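Local coordinates for putative large adhesion protein (Lap) involved in biofilm formation (Marinobacter hydrocarbonoclasticus ATCC 49840, PDB 6M8M), which binds sugars such as glucose through calcium in its PA14 domain, probably attaching the bacterium to surfaces or other cells during biofilm formation, at residues Glu41-Ala46 and Asp113-Leu118; Ala71-Arg76 and Ala101-Thr106; Tyr80-Gly85 and Gly183-Leu188; Gly91-Phe96 and Thr106-Ser111; Ala135-Arg140 and Tyr179-Gly184. One frame throughout, in Å; residues are numbered along the deposited sequence. Where two conformers were deposited one is given.

Contact 1: residues Glu41-Ala46 and Asp113-Leu118; sequences EYYAYA and DAIVKL. With CA (calcium ion), chain D.
Y43 and I115 face each other in the middle of an antiparallel strand pair and meet through their first side-chain carbons, Y43 CB to I115 CB 4.0 Å. Backbone bonds tie this pair in both directions, and do the same for E41 with K117 and Y45 with D113. The tight part is on the other face of the sheet, where Y42 and A114 are a non-hydrogen-bonded pair. The Y42 ring, its CG anti to the backbone N (chi1 178°), leans over the neighbouring strand and brings OH to 3.4 Å from A114 CB. The E41/K117 end is looser and wetter. These two side chains run side by side in the same direction, yet E41 OE2 stays 4.5 Å from K117 NZ, too far for a salt bridge; a water instead donates to E41 OE1 and accepts from K117 NZ. At the far end D113 lies alongside the Y45 ring and grips a calcium ion with both carboxylate oxygens, OD1 at 2.4 Å and OD2 at 2.5 Å, while Y45 OH bonds to G52 O. Helix 57-66 packs on Y43 and I115, and strands 71-75 and 174-181 flank the pair within the sheet.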
# COMPACT_ATOMS: atom_id res chain seq x y z
N GLU A 41 3.35 -0.43 7.45
CA GLU A 41 4.01 -1.63 7.92
C GLU A 41 4.70 -2.31 6.76
O GLU A 41 4.12 -2.45 5.67
CB GLU A 41 2.98 -2.58 8.52
CG GLU A 41 2.37 -2.05 9.81
CD GLU A 41 1.15 -2.83 10.25
OE1 GLU A 41 1.33 -3.87 10.93
OE2 GLU A 41 0.02 -2.43 9.91
N TYR A 42 5.92 -2.76 6.97
CA TYR A 42 6.73 -3.44 5.97
C TYR A 42 7.03 -4.85 6.47
O TYR A 42 7.47 -5.01 7.62
CB TYR A 42 8.04 -2.69 5.73
CG TYR A 42 8.96 -3.36 4.74
CD1 TYR A 42 9.89 -4.31 5.14
CD2 TYR A 42 8.88 -3.06 3.39
CE1 TYR A 42 10.72 -4.93 4.22
CE2 TYR A 42 9.71 -3.65 2.47
CZ TYR A 42 10.62 -4.59 2.88
OH TYR A 42 11.44 -5.15 1.94
N TYR A 43 6.84 -5.84 5.61
CA TYR A 43 7.10 -7.24 5.91
C TYR A 43 8.07 -7.80 4.88
O TYR A 43 7.81 -7.77 3.68
CB TYR A 43 5.82 -8.07 5.85
CG TYR A 43 4.77 -7.65 6.84
CD1 TYR A 43 3.97 -6.55 6.61
CD2 TYR A 43 4.57 -8.36 8.01
CE1 TYR A 43 3.01 -6.17 7.54
CE2 TYR A 43 3.64 -7.99 8.92
CZ TYR A 43 2.86 -6.90 8.69
OH TYR A 43 1.94 -6.58 9.67
N ALA A 44 9.17 -8.36 5.37
CA ALA A 44 10.10 -9.13 4.56
C ALA A 44 9.54 -10.53 4.40
O ALA A 44 9.11 -11.14 5.39
CB ALA A 44 11.45 -9.19 5.27
N TYR A 45 9.49 -11.03 3.18
CA TYR A 45 9.02 -12.38 2.92
C TYR A 45 10.10 -13.12 2.14
O TYR A 45 10.56 -12.62 1.11
CB TYR A 45 7.72 -12.33 2.13
CG TYR A 45 7.12 -13.68 1.76
CD1 TYR A 45 7.59 -14.38 0.66
CD2 TYR A 45 6.07 -14.22 2.47
CE1 TYR A 45 7.04 -15.60 0.30
CE2 TYR A 45 5.51 -15.44 2.11
CZ TYR A 45 5.99 -16.11 1.02
OH TYR A 45 5.40 -17.31 0.65
N ALA A 46 10.50 -14.27 2.65
CA ALA A 46 11.58 -15.07 2.06
C ALA A 46 10.97 -16.24 1.30
O ALA A 46 10.51 -17.21 1.91
CB ALA A 46 12.51 -15.58 3.16
N ASP A 113 11.07 -11.16 -1.49
CA ASP A 113 9.75 -10.60 -1.72
C ASP A 113 9.46 -9.61 -0.60
O ASP A 113 10.09 -9.64 0.47
CB ASP A 113 8.67 -11.69 -1.72
CG ASP A 113 8.81 -12.72 -2.86
OD1 ASP A 113 9.92 -13.28 -3.06
OD2 ASP A 113 7.81 -12.98 -3.55
N ALA A 114 8.46 -8.77 -0.78
CA ALA A 114 8.17 -7.76 0.24
C ALA A 114 6.70 -7.38 0.19
O ALA A 114 6.07 -7.39 -0.87
CB ALA A 114 9.03 -6.52 0.02
N ILE A 115 6.17 -7.01 1.35
CA ILE A 115 4.77 -6.63 1.51
C ILE A 115 4.72 -5.30 2.24
O ILE A 115 5.47 -5.09 3.21
CB ILE A 115 4.02 -7.70 2.33
CG1 ILE A 115 3.97 -9.03 1.58
CG2 ILE A 115 2.62 -7.25 2.69
CD1 ILE A 115 3.66 -10.22 2.45
N VAL A 116 3.82 -4.41 1.80
CA VAL A 116 3.55 -3.16 2.50
C VAL A 116 2.07 -3.12 2.83
O VAL A 116 1.22 -3.44 1.99
CB VAL A 116 3.94 -1.95 1.64
CG1 VAL A 116 3.54 -0.64 2.33
CG2 VAL A 116 5.41 -1.98 1.31
N LYS A 117 1.75 -2.71 4.05
CA LYS A 117 0.38 -2.44 4.47
C LYS A 117 0.29 -1.01 4.94
O LYS A 117 1.17 -0.52 5.65
CB LYS A 117 -0.01 -3.39 5.58
CG LYS A 117 -1.40 -3.17 6.13
CD LYS A 117 -1.75 -4.29 7.08
CE LYS A 117 -3.04 -4.04 7.81
NZ LYS A 117 -3.32 -5.19 8.73
N LEU A 118 -0.76 -0.33 4.52
CA LEU A 118 -1.04 1.04 4.91
C LEU A 118 -2.44 1.11 5.47
O LEU A 118 -3.38 0.62 4.84
CB LEU A 118 -0.91 1.97 3.70
CG LEU A 118 0.51 2.14 3.16
CD1 LEU A 118 0.50 2.53 1.70
CD2 LEU A 118 1.26 3.19 3.97
CA CA D . 9.30 -14.02 -5.29
O HOH W 1 -1.11 -5.49 10.62
O HOH W 2 9.54 -14.40 -7.71

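Contact 2: residues Ala71-Arg76 and Ala101-Thr106; sequences ATFIGR and AGSLST
S103 OG has two partners: it accepts the N-H of I74 in a nearly straight bond (I74 N to S103 OG 2.9 Å, 174° at the hydrogen) and is hydrogen-bonded to D100 O. S105 repeats the device two residues on, T72 N reaching S105 OG at 3.0 Å in an equally straight bond. Both serines set OG between their own N and carbonyl carbon (chi1 68° and 57°), which turns the hydroxyls onto the strand's N-H groups. In return S105 N donates to T72 O at 2.9 Å, a more bent bond. A water joins T72 OG1 to S103 O on the outer side. On the inner side L104 CD2 wedges between A71 CB and F73 CB, 4.0 Å from each, and the F73 ring continues inward onto V116 and L118. Serine hydroxyls thus stand in for two of the backbone acceptors that a neighbouring strand would offer: the irregular 101-106 segment runs antiparallel to strand 71-75 and lines its edge in this beta-sandwich of the PA14 type.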
# COMPACT_ATOMS: atom_id res chain seq x y z
N ALA A 71 9.32 -3.47 9.92
CA ALA A 71 9.54 -2.06 10.16
C ALA A 71 8.20 -1.37 10.01
O ALA A 71 7.30 -1.87 9.33
CB ALA A 71 10.55 -1.46 9.18
N THR A 72 8.07 -0.22 10.65
CA THR A 72 6.92 0.65 10.47
C THR A 72 7.39 1.98 9.90
O THR A 72 8.58 2.31 9.95
CB THR A 72 6.18 0.88 11.79
OG1 THR A 72 7.03 1.53 12.73
CG2 THR A 72 5.69 -0.42 12.37
N PHE A 73 6.45 2.74 9.36
CA PHE A 73 6.74 4.04 8.78
C PHE A 73 5.43 4.82 8.73
O PHE A 73 4.38 4.32 9.15
CB PHE A 73 7.43 3.93 7.42
CG PHE A 73 6.59 3.33 6.31
CD1 PHE A 73 6.47 1.95 6.16
CD2 PHE A 73 5.94 4.15 5.40
CE1 PHE A 73 5.72 1.41 5.13
CE2 PHE A 73 5.19 3.61 4.38
CZ PHE A 73 5.08 2.25 4.24
N ILE A 74 5.50 6.04 8.21
CA ILE A 74 4.31 6.85 7.99
C ILE A 74 4.26 7.18 6.51
O ILE A 74 5.23 7.70 5.95
CB ILE A 74 4.31 8.13 8.83
CG1 ILE A 74 4.26 7.76 10.32
CG2 ILE A 74 3.13 9.00 8.45
CD1 ILE A 74 4.49 8.92 11.27
N GLY A 75 3.15 6.83 5.88
CA GLY A 75 2.94 7.14 4.48
C GLY A 75 2.25 8.47 4.32
O GLY A 75 1.04 8.58 4.53
N ARG A 76 3.00 9.50 3.96
CA ARG A 76 2.43 10.82 3.74
C ARG A 76 2.14 11.11 2.28
O ARG A 76 1.33 11.99 1.99
CB ARG A 76 3.39 11.90 4.27
CG ARG A 76 3.64 11.83 5.76
CD ARG A 76 4.73 12.84 6.15
N ALA A 101 10.90 7.49 3.60
CA ALA A 101 11.89 6.60 4.19
C ALA A 101 12.42 7.13 5.51
O ALA A 101 12.85 6.34 6.36
CB ALA A 101 13.05 6.38 3.22
N GLY A 102 12.43 8.45 5.69
CA GLY A 102 12.90 9.03 6.93
C GLY A 102 12.09 8.66 8.14
O GLY A 102 12.53 8.94 9.26
N SER A 103 10.92 8.04 7.95
CA SER A 103 10.09 7.61 9.06
C SER A 103 10.20 6.12 9.36
O SER A 103 9.53 5.65 10.28
CB SER A 103 8.62 7.95 8.77
OG SER A 103 8.09 7.18 7.71
N LEU A 104 11.03 5.38 8.64
CA LEU A 104 11.20 3.95 8.92
C LEU A 104 11.77 3.72 10.31
O LEU A 104 12.77 4.34 10.69
CB LEU A 104 12.14 3.33 7.90
CG LEU A 104 11.52 2.94 6.56
CD1 LEU A 104 12.61 2.75 5.53
CD2 LEU A 104 10.65 1.68 6.72
N SER A 105 11.20 2.77 11.03
CA SER A 105 11.62 2.52 12.41
C SER A 105 12.96 1.81 12.49
O SER A 105 13.64 1.90 13.53
CB SER A 105 10.57 1.65 13.12
OG SER A 105 10.36 0.45 12.40
N THR A 106 13.37 1.15 11.42
CA THR A 106 14.62 0.40 11.37
C THR A 106 14.85 0.08 9.90
O THR A 106 13.96 0.27 9.06
CB THR A 106 14.53 -0.88 12.21
OG1 THR A 106 15.83 -1.44 12.35
CG2 THR A 106 13.60 -1.90 11.59
O HOH W 3 8.01 4.20 12.28

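Contact 3: residues Tyr80-Gly85 and Gly183-Leu188; sequences YGSVSG and GGAAQL. With CA (calcium ion), chain E; BGC (beta-D-glucopyranose), chain B.
Y80 and L188 form a hydrogen-bonded antiparallel pair in one sheet of the PA14 beta-sandwich, and V83 and A186 form a second. The backbone bonds run both ways in each: Y80 N to L188 O is 2.8 Å and A186 N to V83 O is 2.9 Å. Two residues on one strand thus lie opposite one on the other, for G81 and S82 fall between the pairs where the partner strand has Q187 alone; the peptide bond joining them is cis, and G81 has positive phi. CA-H...O contacts accompany these bonds, S82 CA lying 3.2 Å from A186 O.

Apolar contact is slight: V83 CG2 rests on A186 CB, and helix 92-96 packs against both through F96. The extended Q187 side chain, CG anti to its N (chi1 -179°), runs across the strand, laying CG 3.3 Å from Y80 O. Its amide is tied back by water: NE2 donates to a water that also lies 2.9 Å from Y80 O, while a second water bridges S82 OG and, weakly, Q187 OE1.

Metal and sugar interactions are gathered at the loop end. G183 O and A185 O bind the calcium ion that also holds O1 and O2 of glucose; D136, D137 and D181 complete the shell. The sugar's O2 is gripped further by the backbone, A185 N donating to BGC O2 at 2.9 Å with a bent angle of 130°.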
# COMPACT_ATOMS: atom_id res chain seq x y z
N TYR A 80 5.66 5.73 -4.70
CA TYR A 80 6.84 4.99 -4.29
C TYR A 80 7.41 4.23 -5.48
O TYR A 80 6.67 3.71 -6.33
CB TYR A 80 6.46 4.01 -3.18
CG TYR A 80 5.95 4.64 -1.90
CD1 TYR A 80 6.46 5.83 -1.41
CD2 TYR A 80 4.97 4.00 -1.16
CE1 TYR A 80 6.00 6.36 -0.22
CE2 TYR A 80 4.50 4.52 0.03
CZ TYR A 80 5.03 5.71 0.49
OH TYR A 80 4.57 6.21 1.70
N GLY A 81 8.72 4.14 -5.53
CA GLY A 81 9.35 3.49 -6.66
C GLY A 81 9.26 4.36 -7.91
O GLY A 81 8.88 5.52 -7.84
N SER A 82 9.62 3.79 -9.06
CA SER A 82 10.02 2.41 -9.22
C SER A 82 11.44 2.17 -8.76
O SER A 82 12.31 3.03 -8.92
CB SER A 82 9.95 2.04 -10.71
OG SER A 82 10.18 0.66 -10.91
N VAL A 83 11.68 1.01 -8.15
CA VAL A 83 13.03 0.53 -7.89
C VAL A 83 13.19 -0.80 -8.61
O VAL A 83 12.20 -1.47 -8.91
CB VAL A 83 13.34 0.37 -6.39
CG1 VAL A 83 13.26 1.73 -5.68
CG2 VAL A 83 12.43 -0.67 -5.73
N SER A 84 14.43 -1.17 -8.87
CA SER A 84 14.75 -2.46 -9.48
C SER A 84 15.63 -3.25 -8.53
O SER A 84 16.16 -2.72 -7.56
CB SER A 84 15.46 -2.28 -10.83
OG SER A 84 14.59 -1.69 -11.78
N GLY A 85 15.77 -4.54 -8.80
CA GLY A 85 16.58 -5.38 -7.95
C GLY A 85 15.90 -5.84 -6.68
O GLY A 85 16.60 -6.14 -5.70
N GLY A 183 9.27 -9.63 -6.62
CA GLY A 183 10.64 -9.56 -7.06
C GLY A 183 10.74 -8.69 -8.30
O GLY A 183 9.75 -8.40 -8.97
N GLY A 184 11.95 -8.30 -8.61
CA GLY A 184 12.22 -7.52 -9.83
C GLY A 184 12.06 -6.03 -9.58
O GLY A 184 12.71 -5.47 -8.69
N ALA A 185 11.22 -5.39 -10.36
CA ALA A 185 10.89 -3.98 -10.14
C ALA A 185 9.75 -3.87 -9.14
O ALA A 185 8.99 -4.82 -8.93
CB ALA A 185 10.53 -3.30 -11.46
N ALA A 186 9.62 -2.70 -8.53
CA ALA A 186 8.57 -2.48 -7.54
C ALA A 186 8.15 -1.02 -7.60
O ALA A 186 9.00 -0.12 -7.55
CB ALA A 186 9.07 -2.82 -6.14
N GLN A 187 6.84 -0.79 -7.65
CA GLN A 187 6.29 0.56 -7.71
C GLN A 187 4.92 0.55 -7.08
O GLN A 187 4.17 -0.42 -7.25
CB GLN A 187 6.20 1.05 -9.16
CG GLN A 187 5.66 2.47 -9.27
CD GLN A 187 5.75 3.03 -10.67
OE1 GLN A 187 5.97 2.29 -11.64
NE2 GLN A 187 5.58 4.34 -10.80
N LEU A 188 4.57 1.63 -6.39
CA LEU A 188 3.21 1.81 -5.87
C LEU A 188 2.89 3.30 -5.89
O LEU A 188 3.47 4.07 -5.11
CB LEU A 188 3.05 1.25 -4.47
CG LEU A 188 1.67 1.45 -3.84
CD1 LEU A 188 0.59 0.71 -4.61
CD2 LEU A 188 1.69 1.00 -2.38
CA CA E . 7.91 -6.86 -9.03
C2 BGC B . 8.46 -7.56 -12.31
C3 BGC B . 8.53 -7.12 -13.73
C4 BGC B . 8.09 -8.22 -14.66
C5 BGC B . 6.70 -8.71 -14.27
C6 BGC B . 6.19 -9.84 -15.11
C1 BGC B . 7.06 -8.06 -11.98
O1 BGC B . 7.01 -8.51 -10.70
O2 BGC B . 8.76 -6.52 -11.37
O3 BGC B . 9.88 -6.70 -14.06
O4 BGC B . 8.00 -7.72 -15.99
O5 BGC B . 6.71 -9.17 -12.88
O6 BGC B . 7.06 -10.95 -15.07
O HOH W 4 5.46 5.58 -8.17
O HOH W 5 8.30 -0.04 -12.64

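Contact 4: residues Gly91-Phe96 and Thr106-Ser111; sequences GKVQSF and TDPENS. With CA (calcium ion), chain C.
Q94 and D107 cross at about a right angle, with amide and carboxylate planes 82° apart. Q94 NE2 donates to D107 OD1 at 3.0 Å; the acceptor lies close to the amide plane, whereas the N-H arrives from above the carboxylate. Q94 reaches it by bending at chi2 (82°), which folds the amide back toward the 106-111 loop. D107 is extended, CG anti to N (chi1 -180°), and the same OD1 binds calcium at 2.4 Å, so Q94 is a second-shell residue steadying a ligand. This is a seven-coordinate calcium site in the loop beside helix 92-96 of the PA14 domain: P108 O, N110 OD1 and four waters supply the remaining ligands, and N110 ND2 is hydrogen-bonded to N90 OD1. Two of these waters also meet the helix start. One accepts from G91 N, the N-cap residue, and donates to D107 OD2; another donates to Q94 OE1 at 2.8 Å. V93 and P108 meet tip to tip, V93 CG1 to P108 CG 3.9 Å, and Y42 packs against both.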
# COMPACT_ATOMS: atom_id res chain seq x y z
N GLY A 91 18.94 -1.83 0.83
CA GLY A 91 18.70 -0.42 0.61
C GLY A 91 17.47 -0.09 -0.20
O GLY A 91 17.19 1.09 -0.42
N LYS A 92 16.72 -1.09 -0.66
CA LYS A 92 15.70 -0.82 -1.68
C LYS A 92 14.41 -0.23 -1.10
O LYS A 92 13.82 0.66 -1.73
CB LYS A 92 15.44 -2.08 -2.52
CG LYS A 92 16.63 -2.47 -3.39
CD LYS A 92 16.79 -1.48 -4.55
CE LYS A 92 18.08 -1.67 -5.33
NZ LYS A 92 18.30 -3.07 -5.76
N VAL A 93 13.96 -0.67 0.07
CA VAL A 93 12.75 -0.07 0.62
C VAL A 93 13.01 1.39 0.94
O VAL A 93 12.12 2.24 0.77
CB VAL A 93 12.18 -0.86 1.82
CG1 VAL A 93 13.12 -0.87 3.00
CG2 VAL A 93 10.83 -0.28 2.21
N GLN A 94 14.22 1.73 1.37
CA GLN A 94 14.55 3.13 1.64
C GLN A 94 14.41 3.96 0.37
O GLN A 94 13.78 5.03 0.38
CB GLN A 94 15.95 3.23 2.23
CG GLN A 94 16.09 2.70 3.65
CD GLN A 94 16.25 1.20 3.76
OE1 GLN A 94 16.45 0.49 2.77
NE2 GLN A 94 16.19 0.71 4.98
N SER A 95 14.97 3.48 -0.74
CA SER A 95 14.83 4.21 -1.99
C SER A 95 13.38 4.27 -2.44
O SER A 95 12.89 5.31 -2.90
CB SER A 95 15.70 3.56 -3.06
OG SER A 95 17.07 3.64 -2.71
N PHE A 96 12.66 3.15 -2.32
CA PHE A 96 11.27 3.05 -2.75
C PHE A 96 10.39 4.09 -2.08
O PHE A 96 9.55 4.70 -2.74
CB PHE A 96 10.81 1.62 -2.43
CG PHE A 96 9.35 1.29 -2.67
CD1 PHE A 96 8.91 0.87 -3.92
CD2 PHE A 96 8.47 1.24 -1.61
CE1 PHE A 96 7.62 0.46 -4.11
CE2 PHE A 96 7.16 0.83 -1.80
CZ PHE A 96 6.75 0.43 -3.06
N THR A 106 13.37 1.15 11.42
CA THR A 106 14.62 0.40 11.37
C THR A 106 14.85 0.08 9.90
O THR A 106 13.96 0.27 9.06
CB THR A 106 14.53 -0.88 12.21
OG1 THR A 106 15.83 -1.44 12.35
CG2 THR A 106 13.60 -1.90 11.59
N ASP A 107 16.03 -0.43 9.59
CA ASP A 107 16.30 -1.01 8.28
C ASP A 107 15.89 -2.48 8.36
O ASP A 107 16.57 -3.27 9.02
CB ASP A 107 17.77 -0.88 7.93
CG ASP A 107 18.11 -1.47 6.57
OD1 ASP A 107 17.20 -2.00 5.89
OD2 ASP A 107 19.29 -1.38 6.15
N PRO A 108 14.77 -2.87 7.76
CA PRO A 108 14.33 -4.26 7.88
C PRO A 108 15.27 -5.20 7.14
O PRO A 108 16.00 -4.81 6.24
CB PRO A 108 12.95 -4.25 7.23
CG PRO A 108 13.03 -3.15 6.22
CD PRO A 108 13.95 -2.09 6.81
N GLU A 109 15.25 -6.46 7.55
CA GLU A 109 16.06 -7.46 6.88
C GLU A 109 15.72 -7.52 5.39
O GLU A 109 14.60 -7.21 4.98
CB GLU A 109 15.84 -8.83 7.52
CG GLU A 109 14.46 -9.40 7.29
CD GLU A 109 14.10 -10.51 8.26
OE1 GLU A 109 13.79 -10.20 9.44
OE2 GLU A 109 14.12 -11.69 7.86
N ASN A 110 16.71 -7.88 4.60
CA ASN A 110 16.53 -8.04 3.16
C ASN A 110 15.89 -9.39 2.84
O ASN A 110 16.03 -10.36 3.59
CB ASN A 110 17.87 -7.94 2.46
CG ASN A 110 18.57 -6.63 2.72
OD1 ASN A 110 17.93 -5.60 2.97
ND2 ASN A 110 19.89 -6.64 2.69
N SER A 111 15.18 -9.45 1.71
CA SER A 111 14.49 -10.67 1.34
C SER A 111 14.14 -10.65 -0.14
O SER A 111 14.25 -9.63 -0.82
CB SER A 111 13.21 -10.85 2.16
OG SER A 111 12.32 -9.76 1.96
CA CA C . 17.23 -3.91 4.44
O HOH W 6 19.28 -2.71 3.75
O HOH W 7 16.51 -2.29 2.82
O HOH W 8 15.82 2.49 7.24
O HOH W 9 15.03 -4.60 3.62
O HOH W 10 18.89 -4.93 5.82

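Contact 5: residues Ala135-Arg140 and Tyr179-Gly184; sequences ADDGYR and YWDQGG. With CA (calcium ion), chain E; CA (calcium ion), chain D; BGC (beta-D-glucopyranose), chain B.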
# COMPACT_ATOMS: atom_id res chain seq x y z
N ALA A 135 0.93 0.08 -10.06
CA ALA A 135 1.71 -0.78 -9.18
C ALA A 135 2.39 -1.90 -9.94
O ALA A 135 1.92 -2.35 -11.00
CB ALA A 135 0.81 -1.38 -8.08
N ASP A 136 3.48 -2.37 -9.35
CA ASP A 136 4.17 -3.64 -9.66
C ASP A 136 4.58 -4.10 -8.26
O ASP A 136 5.41 -3.43 -7.65
CB ASP A 136 5.38 -3.36 -10.55
CG ASP A 136 6.30 -4.55 -10.70
OD1 ASP A 136 6.25 -5.48 -9.88
OD2 ASP A 136 7.12 -4.51 -11.66
N ASP A 137 4.00 -5.16 -7.70
CA ASP A 137 3.10 -6.12 -8.30
C ASP A 137 1.65 -5.83 -7.96
O ASP A 137 1.05 -4.94 -8.58
CB ASP A 137 3.53 -7.53 -7.88
CG ASP A 137 4.77 -7.97 -8.63
OD1 ASP A 137 4.62 -8.39 -9.80
OD2 ASP A 137 5.89 -7.83 -8.07
N GLY A 138 1.06 -6.57 -7.03
CA GLY A 138 -0.36 -6.49 -6.76
C GLY A 138 -0.71 -5.69 -5.52
O GLY A 138 0.14 -5.27 -4.75
N TYR A 139 -2.02 -5.53 -5.33
CA TYR A 139 -2.51 -4.73 -4.22
C TYR A 139 -4.01 -4.93 -4.07
O TYR A 139 -4.71 -5.38 -4.99
CB TYR A 139 -2.24 -3.22 -4.40
CG TYR A 139 -2.85 -2.71 -5.68
CD1 TYR A 139 -2.18 -2.85 -6.87
CD2 TYR A 139 -4.13 -2.17 -5.71
CE1 TYR A 139 -2.73 -2.45 -8.06
CE2 TYR A 139 -4.71 -1.77 -6.92
CZ TYR A 139 -4.00 -1.92 -8.10
OH TYR A 139 -4.56 -1.54 -9.30
N ARG A 140 -4.51 -4.53 -2.90
CA ARG A 140 -5.94 -4.38 -2.66
C ARG A 140 -6.14 -3.17 -1.76
O ARG A 140 -5.42 -3.02 -0.76
CB ARG A 140 -6.55 -5.61 -2.00
CG ARG A 140 -8.05 -5.39 -1.71
CD ARG A 140 -8.72 -6.61 -1.14
NE ARG A 140 -8.88 -7.63 -2.16
CZ ARG A 140 -9.28 -8.86 -1.90
NH1 ARG A 140 -9.55 -9.23 -0.66
NH2 ARG A 140 -9.38 -9.73 -2.89
N TYR A 179 -0.10 -4.38 -0.43
CA TYR A 179 0.67 -4.27 -1.66
C TYR A 179 1.83 -5.25 -1.53
O TYR A 179 2.34 -5.46 -0.42
CB TYR A 179 1.19 -2.81 -1.88
CG TYR A 179 2.41 -2.77 -2.75
CD1 TYR A 179 2.32 -2.79 -4.13
CD2 TYR A 179 3.67 -2.81 -2.18
CE1 TYR A 179 3.46 -2.83 -4.92
CE2 TYR A 179 4.81 -2.86 -2.95
CZ TYR A 179 4.70 -2.88 -4.32
OH TYR A 179 5.85 -2.96 -5.04
N TRP A 180 2.27 -5.82 -2.65
CA TRP A 180 3.46 -6.65 -2.60
C TRP A 180 4.31 -6.52 -3.85
O TRP A 180 3.84 -6.15 -4.93
CB TRP A 180 3.12 -8.12 -2.37
CG TRP A 180 2.50 -8.83 -3.53
CD1 TRP A 180 3.13 -9.55 -4.48
CD2 TRP A 180 1.10 -8.92 -3.83
NE1 TRP A 180 2.23 -10.08 -5.36
CE2 TRP A 180 0.98 -9.71 -4.99
CE3 TRP A 180 -0.06 -8.40 -3.23
CZ2 TRP A 180 -0.26 -10.02 -5.55
CZ3 TRP A 180 -1.29 -8.71 -3.80
CH2 TRP A 180 -1.38 -9.51 -4.95
N ASP A 181 5.58 -6.87 -3.65
CA ASP A 181 6.53 -7.12 -4.72
C ASP A 181 6.95 -8.59 -4.65
O ASP A 181 7.47 -9.04 -3.63
CB ASP A 181 7.77 -6.23 -4.59
CG ASP A 181 8.81 -6.58 -5.63
OD1 ASP A 181 8.39 -6.85 -6.77
OD2 ASP A 181 10.02 -6.60 -5.31
N GLN A 182 6.72 -9.32 -5.74
CA GLN A 182 7.20 -10.69 -5.87
C GLN A 182 8.68 -10.75 -6.22
O GLN A 182 9.29 -11.83 -6.13
CB GLN A 182 6.41 -11.44 -6.95
CG GLN A 182 6.59 -10.96 -8.37
CD GLN A 182 7.45 -11.84 -9.26
OE1 GLN A 182 7.62 -13.05 -9.04
NE2 GLN A 182 7.97 -11.24 -10.31
N GLY A 183 9.27 -9.63 -6.62
CA GLY A 183 10.64 -9.56 -7.06
C GLY A 183 10.74 -8.69 -8.30
O GLY A 183 9.75 -8.40 -8.97
N GLY A 184 11.95 -8.30 -8.61
CA GLY A 184 12.22 -7.52 -9.83
C GLY A 184 12.06 -6.03 -9.58
O GLY A 184 12.71 -5.47 -8.69
CA CA E . 7.91 -6.86 -9.03
CA CA D . 9.30 -14.02 -5.29
C2 BGC B . 8.46 -7.56 -12.31
C3 BGC B . 8.53 -7.12 -13.73
C4 BGC B . 8.09 -8.22 -14.66
C5 BGC B . 6.70 -8.71 -14.27
C6 BGC B . 6.19 -9.84 -15.11
C1 BGC B . 7.06 -8.06 -11.98
O1 BGC B . 7.01 -8.51 -10.70
O2 BGC B . 8.76 -6.52 -11.37
O3 BGC B . 9.88 -6.70 -14.06
O4 BGC B . 8.00 -7.72 -15.99
O5 BGC B . 6.71 -9.17 -12.88
O6 BGC B . 7.06 -10.95 -15.07
O HOH W 2 9.54 -14.40 -7.71
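W180 lies flat over G138: the CA of the glycine sits 3.6 Å from the centroid of the six-membered ring and 9° off its normal, a CH-pi contact. D137 and G138 together face W180 in a classic beta bulge, with D137 N bonding to W180 O and W180 N to G138 O. The indole is swung over the glycine by placing CG between N and the carbonyl carbon (chi1 72°), and NE1 is held by N154 OD1. Y179 leans to the other strand with its ring edge toward D136 O, the carbonyl oxygen of the cis peptide between D136 and D137, to which Y179 OH donates at 2.7 Å. The carboxylates of these two residues both bind the sugar-holding calcium ion, D136 through OD1 and D137 through OD2. D181 OD1 joins them and also accepts from G183 N, closing an Asx turn. D137 OD2 is gripped again by Q182 N at 2.9 Å, from above the carboxylate plane. Glucose meets the second oxygens, D136 OD2 2.6 Å from BGC O2 and D137 OD1 2.6 Å from BGC O1. Q182, bent at chi2, donates from NE2 to BGC O1 at 2.9 Å, in a nearly straight bond of 165°.

Overall arrangement
Contacts 3 and 5 lie about 8 Å apart between centres, share G183 and G184, and build the calcium site that holds glucose; Q187 O to D136 N, 2.9 Å, joins strands 186-194 and 128-136 in one sheet. Contact 1, about 10 Å from contact 5 between centres, reaches the same end of the domain through a second calcium ion, bound by D113 and Q182 O, and V116 N to Y179 O is 2.9 Å. Contact 4, its centre about 15 Å from that of contact 5, holds the third calcium ion and meets contact 1 through Y42. Contact 2 shares T106 with contact 4 and borders contact 1 through F73, yet lies about 19 Å from contact 5 between centres.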